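Local coordinates for protein lysine cyclodeaminase (Streptomyces pristinaespiralis, PDB 5YU3) that probably catalyses the NAD-dependent cyclisation of L-lysine to L-pipecolic acid with loss of ammonia, and also recognises L-ornithine and L-2,4-diaminobutyric acid, at residues D10-V18 / F315-L324; L35-L45 / P277-D285. One frame throughout, in Å; residues are numbered along the deposited sequence.

Interaction 1: residues D10-V18 / F315-L324; sequences DVAEVVAAV and FLEAAAERDL
Val14 meets Leu324, Ala318 and Phe315 at once, a small branched side chain serving as the hub of a helix crossing. Its two methyls divide the work. With chi1 at 166°, CG1 stands anti to the backbone N and lies 3.8 Å from Ala318 CB, while also approaching Phe315 CD1 obliquely. The other methyl, CG2, packs 3.7 Å from Leu324 CD1. The Phe315 ring reaches on to the preceding turn of helix 8-18, where its CE1 lies 3.8 Å from Val11 CG1, the two side chains crossing at about a right angle. Leu324 follows helix 305-321, whose C-terminal end is closed by a Schellman motif: Asp323 takes positive phi and Leu324 N bonds back to Ala319 O at 2.9 Å. This reversal carries the leucine back to the start of segment 10-18, where its CB passes 3.9 Å from Asp10 OD1; the carboxylate itself is held mainly through OD2 by Gly7 N. The segment axes run nearly perpendicular, at 88°, and 10.0 Å apart, a spacing bridged by valine, leucine and phenylalanine. In this member of the ornithine cyclodeaminase/mu-crystallin family, the crossing joins an N-terminal helix to the long helix near the end of the fold, with Leu23 of helix 20-39 and Leu116 of helix 115-133 also touching Phe315. At the more open margin, Arg322 extends from CG to NE and lays one face of its guanidinium against Val18 CG2, 4.0 Å from NH1, while Ala17 CB approaches NE at 3.8 Å. A serine in place of Arg322 would probably take the guanidinium face from the CG2 methyl of Val18 and the NE contact from Ala17 CB, opening a gap there. Ala318 O lies in the guanidinium plane, at its edge.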
loop_
_atom_site.group_PDB
_atom_site.type_symbol
_atom_site.label_atom_id
_atom_site.label_comp_id
_atom_site.label_asym_id
_atom_site.label_seq_id
_atom_site.Cartn_x
_atom_site.Cartn_y
_atom_site.Cartn_z
ATOM N N ASP A 10 -11.235 -9.659 18.269
ATOM C CA ASP A 10 -12.525 -9.317 17.680
ATOM C C ASP A 10 -12.824 -10.180 16.459
ATOM O O ASP A 10 -13.954 -10.645 16.286
ATOM C CB ASP A 10 -12.550 -7.837 17.309
ATOM C CG ASP A 10 -12.324 -6.936 18.509
ATOM O OD1 ASP A 10 -13.136 -6.985 19.451
ATOM O OD2 ASP A 10 -11.331 -6.183 18.511
ATOM N N VAL A 11 -11.830 -10.395 15.593
ATOM C CA VAL A 11 -12.044 -11.275 14.449
ATOM C C VAL A 11 -12.378 -12.688 14.920
ATOM O O VAL A 11 -13.292 -13.333 14.392
ATOM C CB VAL A 11 -10.817 -11.250 13.519
ATOM C CG1 VAL A 11 -10.904 -12.356 12.500
ATOM C CG2 VAL A 11 -10.722 -9.881 12.828
ATOM N N ALA A 12 -11.663 -13.179 15.934
ATOM C CA ALA A 12 -11.965 -14.497 16.491
ATOM C C ALA A 12 -13.395 -14.567 17.024
ATOM O O ALA A 12 -14.086 -15.578 16.843
ATOM C CB ALA A 12 -10.960 -14.832 17.595
ATOM N N GLU A 13 -13.865 -13.497 17.659
ATOM C CA GLU A 13 -15.209 -13.532 18.221
ATOM C C GLU A 13 -16.264 -13.479 17.131
ATOM O O GLU A 13 -17.328 -14.087 17.278
ATOM C CB GLU A 13 -15.393 -12.394 19.222
ATOM C CG GLU A 13 -14.589 -12.600 20.503
ATOM C CD GLU A 13 -15.045 -13.826 21.269
ATOM O OE1 GLU A 13 -16.047 -13.717 22.009
ATOM O OE2 GLU A 13 -14.415 -14.898 21.125
ATOM N N VAL A 14 -15.993 -12.778 16.026
ATOM C CA VAL A 14 -16.939 -12.785 14.914
ATOM C C VAL A 14 -17.109 -14.199 14.376
ATOM O O VAL A 14 -18.234 -14.675 14.180
ATOM C CB VAL A 14 -16.492 -11.813 13.806
ATOM C CG1 VAL A 14 -17.288 -12.086 12.530
ATOM C CG2 VAL A 14 -16.715 -10.359 14.251
ATOM N N VAL A 15 -15.999 -14.889 14.101
ATOM C CA VAL A 15 -16.150 -16.214 13.508
ATOM C C VAL A 15 -16.688 -17.199 14.540
ATOM O O VAL A 15 -17.421 -18.128 14.187
ATOM C CB VAL A 15 -14.833 -16.709 12.874
ATOM C CG1 VAL A 15 -13.758 -16.874 13.911
ATOM C CG2 VAL A 15 -15.064 -18.033 12.126
ATOM N N ALA A 16 -16.364 -17.008 15.821
ATOM C CA ALA A 16 -16.914 -17.897 16.845
ATOM C C ALA A 16 -18.424 -17.728 16.982
ATOM O O ALA A 16 -19.154 -18.721 17.087
ATOM C CB ALA A 16 -16.224 -17.661 18.192
ATOM N N ALA A 17 -18.913 -16.478 16.986
ATOM C CA ALA A 17 -20.344 -16.249 17.169
ATOM C C ALA A 17 -21.146 -16.704 15.955
ATOM O O ALA A 17 -22.221 -17.310 16.092
ATOM C CB ALA A 17 -20.605 -14.766 17.441
ATOM N N VAL A 18 -20.654 -16.377 14.761
ATOM C CA VAL A 18 -21.376 -16.644 13.523
ATOM C C VAL A 18 -21.192 -18.096 13.088
ATOM O O VAL A 18 -22.119 -18.707 12.545
ATOM C CB VAL A 18 -20.895 -15.660 12.439
ATOM C CG1 VAL A 18 -21.447 -16.029 11.079
ATOM C CG2 VAL A 18 -21.303 -14.208 12.799
ATOM N N PHE A 315 -17.141 -8.839 7.542
ATOM C CA PHE A 315 -16.644 -8.744 8.910
ATOM C C PHE A 315 -17.110 -7.460 9.592
ATOM O O PHE A 315 -17.490 -7.480 10.767
ATOM C CB PHE A 315 -15.116 -8.814 8.926
ATOM C CG PHE A 315 -14.581 -10.213 8.952
ATOM C CD1 PHE A 315 -14.450 -10.893 10.152
ATOM C CD2 PHE A 315 -14.238 -10.860 7.778
ATOM C CE1 PHE A 315 -13.957 -12.192 10.180
ATOM C CE2 PHE A 315 -13.749 -12.163 7.797
ATOM C CZ PHE A 315 -13.612 -12.828 9.005
ATOM N N LEU A 316 -17.056 -6.326 8.891
ATOM C CA LEU A 316 -17.441 -5.068 9.530
ATOM C C LEU A 316 -18.930 -5.035 9.847
ATOM O O LEU A 316 -19.333 -4.440 10.855
ATOM C CB LEU A 316 -17.070 -3.881 8.641
ATOM C CG LEU A 316 -15.577 -3.662 8.424
ATOM C CD1 LEU A 316 -15.345 -2.369 7.655
ATOM C CD2 LEU A 316 -14.815 -3.667 9.749
ATOM N N GLU A 317 -19.763 -5.646 8.999
ATOM C CA GLU A 317 -21.189 -5.734 9.299
ATOM C C GLU A 317 -21.425 -6.513 10.587
ATOM O O GLU A 317 -22.191 -6.080 11.459
ATOM C CB GLU A 317 -21.935 -6.383 8.132
ATOM C CG GLU A 317 -22.082 -5.475 6.918
ATOM C CD GLU A 317 -22.696 -6.187 5.729
ATOM O OE1 GLU A 317 -23.099 -7.352 5.886
ATOM O OE2 GLU A 317 -22.760 -5.580 4.639
ATOM N N ALA A 318 -20.772 -7.670 10.723
ATOM C CA ALA A 318 -20.929 -8.470 11.936
ATOM C C ALA A 318 -20.339 -7.756 13.146
ATOM O O ALA A 318 -20.927 -7.784 14.235
ATOM C CB ALA A 318 -20.284 -9.846 11.750
ATOM N N ALA A 319 -19.177 -7.114 12.978
ATOM C CA ALA A 319 -18.552 -6.408 14.094
ATOM C C ALA A 319 -19.372 -5.195 14.521
ATOM O O ALA A 319 -19.485 -4.908 15.720
ATOM C CB ALA A 319 -17.130 -5.987 13.716
ATOM N N ALA A 320 -19.943 -4.464 13.558
ATOM C CA ALA A 320 -20.760 -3.303 13.903
ATOM C C ALA A 320 -22.017 -3.720 14.657
ATOM O O ALA A 320 -22.409 -3.072 15.635
ATOM C CB ALA A 320 -21.133 -2.527 12.640
ATOM N N GLU A 321 -22.664 -4.792 14.192
ATOM C CA GLU A 321 -23.834 -5.356 14.857
ATOM C C GLU A 321 -23.556 -5.660 16.324
ATOM O O GLU A 321 -24.424 -5.469 17.188
ATOM C CB GLU A 321 -24.226 -6.634 14.116
ATOM C CG GLU A 321 -25.646 -7.100 14.234
ATOM C CD GLU A 321 -25.786 -8.497 13.658
ATOM O OE1 GLU A 321 -25.204 -8.749 12.575
ATOM O OE2 GLU A 321 -26.443 -9.346 14.298
ATOM N N ARG A 322 -22.355 -6.150 16.619
ATOM C CA ARG A 322 -21.981 -6.607 17.951
ATOM C C ARG A 322 -21.141 -5.596 18.711
ATOM O O ARG A 322 -20.665 -5.905 19.810
ATOM C CB ARG A 322 -21.225 -7.930 17.847
ATOM C CG ARG A 322 -22.079 -9.032 17.257
ATOM C CD ARG A 322 -21.264 -10.264 16.870
ATOM N NE ARG A 322 -22.160 -11.417 16.775
ATOM C CZ ARG A 322 -22.873 -11.711 15.701
ATOM N NH1 ARG A 322 -22.779 -10.951 14.607
ATOM N NH2 ARG A 322 -23.677 -12.767 15.715
ATOM N N ASP A 323 -20.939 -4.408 18.145
ATOM C CA ASP A 323 -20.146 -3.349 18.773
ATOM C C ASP A 323 -18.761 -3.845 19.185
ATOM O O ASP A 323 -18.260 -3.537 20.271
ATOM C CB ASP A 323 -20.899 -2.746 19.970
ATOM C CG ASP A 323 -20.340 -1.397 20.379
ATOM O OD1 ASP A 323 -19.824 -0.678 19.493
ATOM O OD2 ASP A 323 -20.396 -1.059 21.582
ATOM N N LEU A 324 -18.134 -4.634 18.312
ATOM C CA LEU A 324 -16.806 -5.172 18.559
ATOM C C LEU A 324 -15.719 -4.197 18.088
ATOM O O LEU A 324 -15.965 -3.291 17.294
ATOM C CB LEU A 324 -16.638 -6.520 17.852
ATOM C CG LEU A 324 -17.475 -7.659 18.452
ATOM C CD1 LEU A 324 -17.471 -8.882 17.531
ATOM C CD2 LEU A 324 -16.959 -8.029 19.832
#

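Interaction 2: residues L35-L45 / P277-D285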
loop_
_atom_site.group_PDB
_atom_site.type_symbol
_atom_site.label_atom_id
_atom_site.label_comp_id
_atom_site.label_asym_id
_atom_site.label_seq_id
_atom_site.Cartn_x
_atom_site.Cartn_y
_atom_site.Cartn_z
ATOM N N LEU A 35 -19.015 -10.305 -8.027
ATOM C CA LEU A 35 -18.457 -10.698 -9.315
ATOM C C LEU A 35 -19.460 -10.476 -10.445
ATOM O O LEU A 35 -19.095 -9.982 -11.521
ATOM C CB LEU A 35 -17.998 -12.158 -9.249
ATOM C CG LEU A 35 -16.663 -12.384 -8.527
ATOM C CD1 LEU A 35 -16.407 -13.871 -8.262
ATOM C CD2 LEU A 35 -15.504 -11.776 -9.321
ATOM N N ALA A 36 -20.734 -10.800 -10.212
ATOM C CA ALA A 36 -21.749 -10.541 -11.230
ATOM C C ALA A 36 -21.878 -9.048 -11.513
ATOM O O ALA A 36 -22.057 -8.639 -12.669
ATOM C CB ALA A 36 -23.092 -11.125 -10.797
ATOM N N GLU A 37 -21.768 -8.216 -10.471
ATOM C CA GLU A 37 -21.788 -6.767 -10.675
ATOM C C GLU A 37 -20.636 -6.311 -11.571
ATOM O O GLU A 37 -20.824 -5.455 -12.444
ATOM C CB GLU A 37 -21.757 -6.049 -9.326
ATOM C CG GLU A 37 -23.122 -6.022 -8.660
ATOM C CD GLU A 37 -23.077 -5.718 -7.169
ATOM O OE1 GLU A 37 -21.978 -5.487 -6.623
ATOM O OE2 GLU A 37 -24.158 -5.719 -6.541
ATOM N N ILE A 38 -19.439 -6.872 -11.378
ATOM C CA ILE A 38 -18.334 -6.568 -12.283
ATOM C C ILE A 38 -18.679 -7.024 -13.696
ATOM O O ILE A 38 -18.467 -6.291 -14.672
ATOM C CB ILE A 38 -17.031 -7.218 -11.781
ATOM C CG1 ILE A 38 -16.567 -6.559 -10.476
ATOM C CG2 ILE A 38 -15.932 -7.130 -12.833
ATOM C CD1 ILE A 38 -15.243 -7.099 -9.965
ATOM N N GLY A 39 -19.234 -8.232 -13.827
ATOM C CA GLY A 39 -19.566 -8.746 -15.147
ATOM C C GLY A 39 -20.604 -7.911 -15.871
ATOM O O GLY A 39 -20.610 -7.855 -17.106
ATOM N N ARG A 40 -21.487 -7.251 -15.128
ATOM C CA ARG A 40 -22.492 -6.373 -15.714
ATOM C C ARG A 40 -21.993 -4.949 -15.911
ATOM O O ARG A 40 -22.768 -4.084 -16.341
ATOM C CB ARG A 40 -23.750 -6.354 -14.844
ATOM C CG ARG A 40 -24.536 -7.651 -14.901
ATOM C CD ARG A 40 -25.897 -7.480 -14.286
ATOM N NE ARG A 40 -25.801 -7.217 -12.858
ATOM C CZ ARG A 40 -25.876 -8.156 -11.922
ATOM N NH1 ARG A 40 -26.048 -9.423 -12.268
ATOM N NH2 ARG A 40 -25.783 -7.829 -10.639
ATOM N N GLY A 41 -20.731 -4.679 -15.600
ATOM C CA GLY A 41 -20.199 -3.338 -15.752
ATOM C C GLY A 41 -20.645 -2.348 -14.705
ATOM O O GLY A 41 -20.409 -1.147 -14.874
ATOM N N GLU A 42 -21.292 -2.808 -13.628
ATOM C CA GLU A 42 -21.682 -1.929 -12.531
ATOM C C GLU A 42 -20.536 -1.657 -11.568
ATOM O O GLU A 42 -20.587 -0.671 -10.824
ATOM C CB GLU A 42 -22.858 -2.533 -11.761
ATOM C CG GLU A 42 -24.102 -2.736 -12.604
ATOM C CD GLU A 42 -25.089 -3.692 -11.975
ATOM O OE1 GLU A 42 -24.785 -4.245 -10.899
ATOM O OE2 GLU A 42 -26.173 -3.893 -12.559
ATOM N N ARG A 43 -19.532 -2.530 -11.545
ATOM C CA ARG A 43 -18.320 -2.358 -10.761
ATOM C C ARG A 43 -17.150 -2.763 -11.642
ATOM O O ARG A 43 -17.332 -3.266 -12.753
ATOM C CB ARG A 43 -18.348 -3.188 -9.472
ATOM C CG ARG A 43 -19.293 -2.664 -8.417
ATOM C CD ARG A 43 -19.282 -3.542 -7.185
ATOM N NE ARG A 43 -20.475 -3.312 -6.380
ATOM C CZ ARG A 43 -20.561 -2.389 -5.430
ATOM N NH1 ARG A 43 -19.518 -1.623 -5.163
ATOM N NH2 ARG A 43 -21.685 -2.233 -4.744
ATOM N N HIS A 44 -15.933 -2.565 -11.144
ATOM C CA HIS A 44 -14.770 -2.748 -11.997
ATOM C C HIS A 44 -13.688 -3.534 -11.277
ATOM O O HIS A 44 -13.529 -3.429 -10.059
ATOM C CB HIS A 44 -14.261 -1.385 -12.477
ATOM C CG HIS A 44 -15.327 -0.573 -13.142
ATOM N ND1 HIS A 44 -15.769 -0.836 -14.423
ATOM C CD2 HIS A 44 -16.089 0.448 -12.686
ATOM C CE1 HIS A 44 -16.733 0.009 -14.738
ATOM N NE2 HIS A 44 -16.952 0.795 -13.699
ATOM N N LEU A 45 -12.960 -4.338 -12.053
ATOM C CA LEU A 45 -11.808 -5.062 -11.533
ATOM C C LEU A 45 -10.842 -4.104 -10.865
ATOM O O LEU A 45 -10.621 -2.988 -11.345
ATOM C CB LEU A 45 -11.073 -5.800 -12.656
ATOM C CG LEU A 45 -11.531 -7.168 -13.139
ATOM C CD1 LEU A 45 -10.561 -7.627 -14.226
ATOM C CD2 LEU A 45 -11.582 -8.166 -11.983
ATOM N N PRO A 277 -13.581 -16.470 -20.986
ATOM C CA PRO A 277 -14.099 -15.283 -20.296
ATOM C C PRO A 277 -13.765 -15.335 -18.813
ATOM O O PRO A 277 -13.786 -16.401 -18.197
ATOM C CB PRO A 277 -15.605 -15.350 -20.546
ATOM C CG PRO A 277 -15.752 -16.461 -21.698
ATOM C CD PRO A 277 -14.728 -17.256 -21.579
ATOM N N GLN A 278 -13.448 -14.168 -18.248
ATOM C CA GLN A 278 -13.060 -14.083 -16.845
ATOM C C GLN A 278 -14.225 -14.476 -15.937
ATOM O O GLN A 278 -15.392 -14.490 -16.343
ATOM C CB GLN A 278 -12.590 -12.666 -16.502
ATOM C CG GLN A 278 -13.681 -11.607 -16.550
ATOM C CD GLN A 278 -13.133 -10.195 -16.385
ATOM O OE1 GLN A 278 -13.221 -9.602 -15.306
ATOM N NE2 GLN A 278 -12.563 -9.650 -17.456
ATOM N N LEU A 279 -13.890 -14.780 -14.678
ATOM C CA LEU A 279 -14.885 -15.318 -13.752
ATOM C C LEU A 279 -16.069 -14.371 -13.583
ATOM O O LEU A 279 -17.226 -14.815 -13.555
ATOM C CB LEU A 279 -14.226 -15.622 -12.408
ATOM C CG LEU A 279 -15.133 -16.152 -11.285
ATOM C CD1 LEU A 279 -15.804 -17.451 -11.698
ATOM C CD2 LEU A 279 -14.306 -16.345 -10.025
ATOM N N ALA A 280 -15.808 -13.056 -13.499
ATOM C CA ALA A 280 -16.901 -12.097 -13.364
ATOM C C ALA A 280 -17.903 -12.232 -14.503
ATOM O O ALA A 280 -19.117 -12.122 -14.293
ATOM C CB ALA A 280 -16.357 -10.668 -13.314
ATOM N N HIS A 281 -17.417 -12.471 -15.725
ATOM C CA HIS A 281 -18.350 -12.601 -16.841
ATOM C C HIS A 281 -19.175 -13.875 -16.725
ATOM O O HIS A 281 -20.377 -13.866 -17.030
ATOM C CB HIS A 281 -17.612 -12.559 -18.180
ATOM C CG HIS A 281 -18.529 -12.519 -19.370
ATOM N ND1 HIS A 281 -18.791 -13.619 -20.161
ATOM C CD2 HIS A 281 -19.299 -11.516 -19.858
ATOM C CE1 HIS A 281 -19.646 -13.282 -21.111
ATOM N NE2 HIS A 281 -19.978 -12.016 -20.942
ATOM N N LEU A 282 -18.551 -14.976 -16.291
ATOM C CA LEU A 282 -19.302 -16.204 -16.042
ATOM C C LEU A 282 -20.396 -15.977 -15.005
ATOM O O LEU A 282 -21.510 -16.507 -15.133
ATOM C CB LEU A 282 -18.363 -17.319 -15.582
ATOM C CG LEU A 282 -17.158 -17.714 -16.449
ATOM C CD1 LEU A 282 -16.569 -19.021 -15.964
ATOM C CD2 LEU A 282 -17.551 -17.803 -17.896
ATOM N N CYS A 283 -20.107 -15.174 -13.978
ATOM C CA CYS A 283 -21.106 -14.921 -12.940
ATOM C C CYS A 283 -22.268 -14.088 -13.471
ATOM O O CYS A 283 -23.423 -14.309 -13.087
ATOM C CB CYS A 283 -20.456 -14.225 -11.742
ATOM S SG CYS A 283 -19.336 -15.271 -10.813
ATOM N N ALA A 284 -21.991 -13.120 -14.348
ATOM C CA ALA A 284 -23.062 -12.276 -14.853
ATOM C C ALA A 284 -23.852 -12.953 -15.966
ATOM O O ALA A 284 -25.053 -12.702 -16.112
ATOM C CB ALA A 284 -22.499 -10.941 -15.347
ATOM N N ASP A 285 -23.210 -13.805 -16.760
ATOM C CA ASP A 285 -23.854 -14.407 -17.925
ATOM C C ASP A 285 -23.373 -15.846 -18.038
ATOM O O ASP A 285 -22.316 -16.110 -18.634
ATOM C CB ASP A 285 -23.558 -13.613 -19.199
ATOM C CG ASP A 285 -24.323 -14.145 -20.405
ATOM O OD1 ASP A 285 -24.855 -15.268 -20.301
ATOM O OD2 ASP A 285 -24.391 -13.454 -21.450
HETATM O O HOH W 1 -26.333 -10.670 -15.040
#
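Helix segments 35-39 and 279-284 cross almost at right angles (-94°) with axes only 6.8 Å apart, and the CA atoms of Ala36 and Ala284 come within 4.2 Å. This is a close helix-helix crossing built on small residues, joining the C-terminal end of helix 20-39 to a short helix beside the parallel, Rossmann-type NAD-binding sheet. Gly39 presents bare backbone to the short helix: its CA makes a CH...O contact with Ala280 O at 3.5 Å, where a CB would clash with that oxygen and with Ala284 CB. The methyl of Ala280 packs against both Leu35 O and Ile38 CG2, 3.6 Å from the latter; Ile38 chi1 sets this branch anti to the backbone N. Ala284 CB rests against Ala36 O and the carbonyl carbon of Gly39. On the flank facing helix 115-133, Leu35 CD1 packs against Leu279 CD2, and Leu35 CB lies 3.7 Å from Cys283 SG; Val128 of that helix touches both Leu35 and Cys283. Farther along, Leu45 CD1 approaches Gln278 OE1. At the rim, one water accepts from Arg40 NH1 at 3.1 Å and donates to Ala284 O at 2.6 Å.

From the N terminus, the chain passes strand 3-6 of the mixed sheet, then helix 8-18, the first half of interaction 1, and helix 20-39, whose end supplies the first half of interaction 2. It next adds the central strands of that sheet and helix 115-133 before threading the parallel nucleotide-binding sheet. At 277-285 it returns to 35-45, closing the inner loop; after strand 297-300, helix 305-321 leads back to 10-18 and closes the outer one. The contacts therefore nest without crossing. Their centres lie 29 Å apart, and their nearest atoms are about 10 Å apart. Interaction 1 ties terminal helices beside the mixed sheet, whereas interaction 2 joins helix 20-39 to the side of the parallel sheet.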